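Local coordinates for extracellular solute-binding protein, family 1 (Bifidobacterium longum subsp. infantis ATCC 15697, PDB 3QUF) that probably captures a solute outside the cell and delivers it to a membrane transporter for uptake, at residues A[158-170]-A[227-239]. Sequence-based numbering, arbitrary orientation. Where two conformers were deposited one is given.
Sequences KTWDEFIEMGKKI and KRWEAAAKAGVIP
Trp160 reaches across to the neighbouring helix and donates its indole NE1 to Arg228 O at 2.9 Å; the 137° N-H...O angle makes the bond bent, and the donor comes from above the carbonyl plane, off the lone pairs. Its CG is anti to the backbone N (chi1 -169°), which swings the six-membered ring between the helices, where CZ2 lies 3.6 Å from Ala232 CB. That ring and the pyrrole ring of Trp229 are nearly parallel but slid so far apart that they barely overlap. With an alanine here, the indole N-H is gone, and Arg228 O is likely to lack this partner, with a gap opened beside Ala232 and Trp229. One turn on, Ile164 spreads its branches along the second helix: CD1 and CG1 rest on the Ala231-Ala232 backbone and Ala232 CB, while CG2 packs 3.6 Å from Ala235 CB.

Helices 160-170 and 227-234 run side by side in the same direction, their axes 11° apart and 10.0 Å distant, in one lobe of the two-lobed alpha/beta fold usual for this family of binding proteins. Beyond the second helix, Gly236 turns the chain in a Schellman motif. Val237 then points back at the first helix, CG2 lying 3.7 Å from Gly167 CA and CG1 against Phe163 CE2; a CB on Gly167 would clash with CG1. Ala232 O accepts from both Val237 N and Ile238 N, fixing this return.

At the exposed margin the modelled Asp161 pairs with Arg228 at the guanidinium edge, a water near OD1 and NE; the separations at OD1 are too short to trust and the carboxylate has two positions, so the detail is doubtful. Farther out, Thr159 and Glu162 make a capping box that starts helix 160-170, Phe163 CD2 sits over the rim of one face of the Trp160 indole, and Trp229 is held by Ser189 through NE1 and packs on helix 376-391.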
loop_
_atom_site.group_PDB
_atom_site.type_symbol
_atom_site.label_atom_id
_atom_site.label_comp_id
_atom_site.label_asym_id
_atom_site.label_seq_id
_atom_site.Cartn_x
_atom_site.Cartn_y
_atom_site.Cartn_z
ATOM N N LYS A 158 10.747 15.798 11.905
ATOM C CA LYS A 158 11.438 14.619 11.453
ATOM C C LYS A 158 11.161 13.384 12.313
ATOM O O LYS A 158 11.191 12.291 11.788
ATOM C CB LYS A 158 12.933 14.895 11.367
ATOM C CG LYS A 158 13.254 15.782 10.178
ATOM C CD LYS A 158 14.765 15.998 10.046
ATOM C CE LYS A 158 15.092 16.874 8.826
ATOM N NZ LYS A 158 14.227 16.538 7.652
ATOM N N THR A 159 10.897 13.562 13.615
ATOM C CA THR A 159 10.660 12.438 14.499
ATOM C C THR A 159 9.304 12.537 15.145
ATOM O O THR A 159 8.737 13.604 15.268
ATOM C CB THR A 159 11.723 12.376 15.604
ATOM O OG1 THR A 159 11.570 13.519 16.461
ATOM C CG2 THR A 159 13.128 12.356 14.986
ATOM N N TRP A 160 8.795 11.402 15.576
ATOM C CA TRP A 160 7.502 11.359 16.236
ATOM C C TRP A 160 7.424 12.241 17.506
ATOM O O TRP A 160 6.406 12.904 17.758
ATOM C CB TRP A 160 7.147 9.900 16.526
ATOM C CG TRP A 160 5.759 9.720 16.952
ATOM C CD1 TRP A 160 5.316 9.474 18.214
ATOM C CD2 TRP A 160 4.605 9.700 16.114
ATOM N NE1 TRP A 160 3.941 9.356 18.226
ATOM C CE2 TRP A 160 3.482 9.491 16.948
ATOM C CE3 TRP A 160 4.408 9.854 14.737
ATOM C CZ2 TRP A 160 2.186 9.421 16.453
ATOM C CZ3 TRP A 160 3.121 9.802 14.249
ATOM C CH2 TRP A 160 2.022 9.572 15.107
ATOM N N ASP A 161 8.491 12.252 18.304
ATOM C CA ASP A 161 8.511 13.086 19.503
ATOM C C ASP A 161 8.353 14.564 19.102
ATOM O O ASP A 161 7.605 15.313 19.737
ATOM C CB ASP A 161 9.805 12.845 20.304
ATOM C CG ASP A 161 9.930 11.409 20.796
ATOM O OD1 ASP A 161 9.032 10.593 20.510
ATOM O OD2 ASP A 161 10.927 11.087 21.478
ATOM N N GLU A 162 9.025 14.977 18.030
ATOM C CA GLU A 162 8.887 16.355 17.515
ATOM C C GLU A 162 7.474 16.625 16.967
ATOM O O GLU A 162 6.921 17.737 17.068
ATOM C CB GLU A 162 9.945 16.628 16.431
ATOM C CG GLU A 162 11.399 16.601 16.923
ATOM C CD GLU A 162 12.439 16.304 15.815
ATOM O OE1 GLU A 162 12.066 15.881 14.703
ATOM O OE2 GLU A 162 13.651 16.516 16.060
ATOM N N PHE A 163 6.885 15.607 16.362
ATOM C CA PHE A 163 5.505 15.697 15.907
ATOM C C PHE A 163 4.527 15.911 17.062
ATOM O O PHE A 163 3.558 16.684 16.938
ATOM C CB PHE A 163 5.148 14.424 15.124
ATOM C CG PHE A 163 3.697 14.313 14.719
ATOM C CD1 PHE A 163 3.202 15.048 13.665
ATOM C CD2 PHE A 163 2.862 13.395 15.334
ATOM C CE1 PHE A 163 1.863 14.911 13.266
ATOM C CE2 PHE A 163 1.547 13.249 14.935
ATOM C CZ PHE A 163 1.056 14.020 13.897
ATOM N N ILE A 164 4.763 15.234 18.181
ATOM C CA ILE A 164 3.903 15.391 19.350
ATOM C C ILE A 164 4.066 16.830 19.871
ATOM O O ILE A 164 3.068 17.513 20.161
ATOM C CB ILE A 164 4.212 14.355 20.450
ATOM C CG1 ILE A 164 3.754 12.958 20.008
ATOM C CG2 ILE A 164 3.510 14.720 21.767
ATOM C CD1 ILE A 164 4.191 11.819 20.931
ATOM N N GLU A 165 5.307 17.295 19.957
ATOM C CA GLU A 165 5.572 18.663 20.445
ATOM C C GLU A 165 4.926 19.703 19.513
ATOM O O GLU A 165 4.331 20.665 19.992
ATOM C CB GLU A 165 7.069 18.928 20.558
ATOM C CG GLU A 165 7.760 18.193 21.710
ATOM C CD GLU A 165 7.154 18.476 23.108
ATOM O OE1 GLU A 165 7.030 19.665 23.491
ATOM O OE2 GLU A 165 6.804 17.499 23.822
HETATM N N MSE A 166 5.000 19.481 18.198
HETATM C CA MSE A 166 4.368 20.383 17.232
HETATM C C MSE A 166 2.854 20.387 17.392
HETATM O O MSE A 166 2.229 21.454 17.341
HETATM C CB MSE A 166 4.722 19.975 15.803
HETATM C CG MSE A 166 4.224 20.926 14.714
HETATM SE SE MSE A 166 4.155 20.068 12.978
HETATM C CE MSE A 166 2.952 18.586 13.436
ATOM N N GLY A 167 2.285 19.214 17.590
ATOM C CA GLY A 167 0.853 19.056 17.715
ATOM C C GLY A 167 0.319 19.814 18.930
ATOM O O GLY A 167 -0.749 20.427 18.860
ATOM N N LYS A 168 1.046 19.725 20.042
ATOM C CA LYS A 168 0.588 20.338 21.297
ATOM C C LYS A 168 0.491 21.834 21.108
ATOM O O LYS A 168 -0.468 22.459 21.581
ATOM C CB LYS A 168 1.508 19.968 22.464
ATOM C CG LYS A 168 1.384 18.506 22.855
ATOM C CD LYS A 168 2.018 18.110 24.185
ATOM C CE LYS A 168 3.517 17.921 24.095
ATOM N NZ LYS A 168 4.106 17.925 25.485
ATOM N N LYS A 169 1.475 22.393 20.412
ATOM C CA LYS A 169 1.522 23.820 20.125
ATOM C C LYS A 169 0.399 24.259 19.208
ATOM O O LYS A 169 -0.184 25.309 19.411
ATOM C CB LYS A 169 2.849 24.198 19.499
ATOM C CG LYS A 169 4.056 24.019 20.411
ATOM C CD LYS A 169 5.348 24.379 19.669
ATOM C CE LYS A 169 6.632 24.053 20.458
ATOM N NZ LYS A 169 7.808 23.866 19.526
ATOM N N ILE A 170 0.113 23.474 18.166
ATOM C CA ILE A 170 -0.981 23.803 17.276
ATOM C C ILE A 170 -2.302 23.773 18.036
ATOM O O ILE A 170 -3.169 24.620 17.813
ATOM C CB ILE A 170 -1.053 22.827 16.056
ATOM C CG1 ILE A 170 0.114 23.075 15.097
ATOM C CG2 ILE A 170 -2.383 22.969 15.324
ATOM C CD1 ILE A 170 0.261 21.946 13.990
ATOM N N LYS A 227 2.938 2.111 21.899
ATOM C CA LYS A 227 3.275 2.982 23.040
ATOM C C LYS A 227 3.539 4.407 22.574
ATOM O O LYS A 227 3.104 5.375 23.214
ATOM C CB LYS A 227 4.493 2.476 23.820
ATOM C CG LYS A 227 4.267 1.259 24.697
ATOM C CD LYS A 227 5.436 1.100 25.721
ATOM C CE LYS A 227 5.425 -0.247 26.484
ATOM N NZ LYS A 227 4.098 -0.654 27.018
ATOM N N ARG A 228 4.290 4.546 21.484
ATOM C CA ARG A 228 4.614 5.861 20.969
ATOM C C ARG A 228 3.394 6.488 20.309
ATOM O O ARG A 228 3.129 7.688 20.458
ATOM C CB ARG A 228 5.802 5.795 20.021
ATOM C CG ARG A 228 7.076 5.285 20.687
ATOM C CD ARG A 228 7.444 6.124 21.947
ATOM N NE ARG A 228 7.525 7.553 21.627
ATOM C CZ ARG A 228 7.132 8.560 22.416
ATOM N NH1 ARG A 228 6.587 8.335 23.589
ATOM N NH2 ARG A 228 7.259 9.823 22.003
ATOM N N TRP A 229 2.613 5.667 19.628
ATOM C CA TRP A 229 1.355 6.145 19.038
ATOM C C TRP A 229 0.371 6.558 20.152
ATOM O O TRP A 229 -0.244 7.618 20.047
ATOM C CB TRP A 229 0.757 5.060 18.107
ATOM C CG TRP A 229 -0.181 5.557 17.062
ATOM C CD1 TRP A 229 0.125 6.280 15.977
ATOM C CD2 TRP A 229 -1.598 5.348 17.019
ATOM N NE1 TRP A 229 -1.008 6.533 15.230
ATOM C CE2 TRP A 229 -2.074 5.954 15.842
ATOM C CE3 TRP A 229 -2.499 4.673 17.838
ATOM C CZ2 TRP A 229 -3.410 5.955 15.485
ATOM C CZ3 TRP A 229 -3.827 4.651 17.468
ATOM C CH2 TRP A 229 -4.272 5.304 16.305
ATOM N N GLU A 230 0.252 5.762 21.217
ATOM C CA GLU A 230 -0.611 6.082 22.374
ATOM C C GLU A 230 -0.163 7.427 22.996
ATOM O O GLU A 230 -0.994 8.249 23.409
ATOM C CB GLU A 230 -0.574 4.945 23.417
ATOM C CG GLU A 230 -1.444 5.173 24.670
ATOM C CD GLU A 230 -1.272 4.091 25.750
ATOM O OE1 GLU A 230 -0.367 3.236 25.628
ATOM O OE2 GLU A 230 -2.034 4.101 26.741
ATOM N N ALA A 231 1.149 7.654 23.052
ATOM C CA ALA A 231 1.687 8.888 23.647
ATOM C C ALA A 231 1.185 10.131 22.909
ATOM O O ALA A 231 0.921 11.159 23.541
ATOM C CB ALA A 231 3.228 8.869 23.671
ATOM N N ALA A 232 1.049 10.048 21.578
ATOM C CA ALA A 232 0.478 11.151 20.811
ATOM C C ALA A 232 -0.995 11.333 21.153
ATOM O O ALA A 232 -1.465 12.448 21.192
ATOM C CB ALA A 232 0.659 10.958 19.286
ATOM N N ALA A 233 -1.709 10.238 21.402
ATOM C CA ALA A 233 -3.109 10.328 21.825
ATOM C C ALA A 233 -3.208 10.957 23.211
ATOM O O ALA A 233 -4.067 11.807 23.448
ATOM C CB ALA A 233 -3.759 8.980 21.835
ATOM N N LYS A 234 -2.336 10.542 24.124
ATOM C CA LYS A 234 -2.401 11.034 25.509
ATOM C C LYS A 234 -2.057 12.518 25.575
ATOM O O LYS A 234 -2.553 13.245 26.463
ATOM C CB LYS A 234 -1.472 10.214 26.420
ATOM C CG LYS A 234 -1.933 8.765 26.630
ATOM C CD LYS A 234 -3.182 8.674 27.522
ATOM C CE LYS A 234 -3.576 7.232 27.908
ATOM N NZ LYS A 234 -4.606 7.231 29.027
ATOM N N ALA A 235 -1.237 12.958 24.619
ATOM C CA ALA A 235 -0.850 14.349 24.463
ATOM C C ALA A 235 -1.934 15.228 23.817
ATOM O O ALA A 235 -1.759 16.444 23.745
ATOM C CB ALA A 235 0.448 14.453 23.685
ATOM N N GLY A 236 -3.028 14.627 23.344
ATOM C CA GLY A 236 -4.081 15.360 22.667
ATOM C C GLY A 236 -3.842 15.556 21.166
ATOM O O GLY A 236 -4.688 16.128 20.482
ATOM N N VAL A 237 -2.730 15.031 20.650
ATOM C CA VAL A 237 -2.351 15.232 19.227
ATOM C C VAL A 237 -3.123 14.289 18.292
ATOM O O VAL A 237 -3.536 14.704 17.213
ATOM C CB VAL A 237 -0.811 15.144 19.041
ATOM C CG1 VAL A 237 -0.378 15.273 17.547
ATOM C CG2 VAL A 237 -0.129 16.232 19.891
ATOM N N ILE A 238 -3.360 13.048 18.715
ATOM C CA ILE A 238 -4.369 12.190 18.093
ATOM C C ILE A 238 -5.626 12.234 18.994
ATOM O O ILE A 238 -5.701 11.496 19.986
ATOM C CB ILE A 238 -3.910 10.747 17.932
ATOM C CG1 ILE A 238 -2.602 10.682 17.124
ATOM C CG2 ILE A 238 -4.976 9.965 17.213
ATOM C CD1 ILE A 238 -1.981 9.268 17.024
ATOM N N PRO A 239 -6.602 13.082 18.644
ATOM C CA PRO A 239 -7.653 13.448 19.628
ATOM C C PRO A 239 -8.846 12.486 19.625
ATOM O O PRO A 239 -9.092 11.824 18.621
ATOM C CB PRO A 239 -8.033 14.854 19.176
ATOM C CG PRO A 239 -7.949 14.776 17.660
ATOM C CD PRO A 239 -6.740 13.862 17.393
HETATM O O HOH W 1 9.055 8.402 19.491
#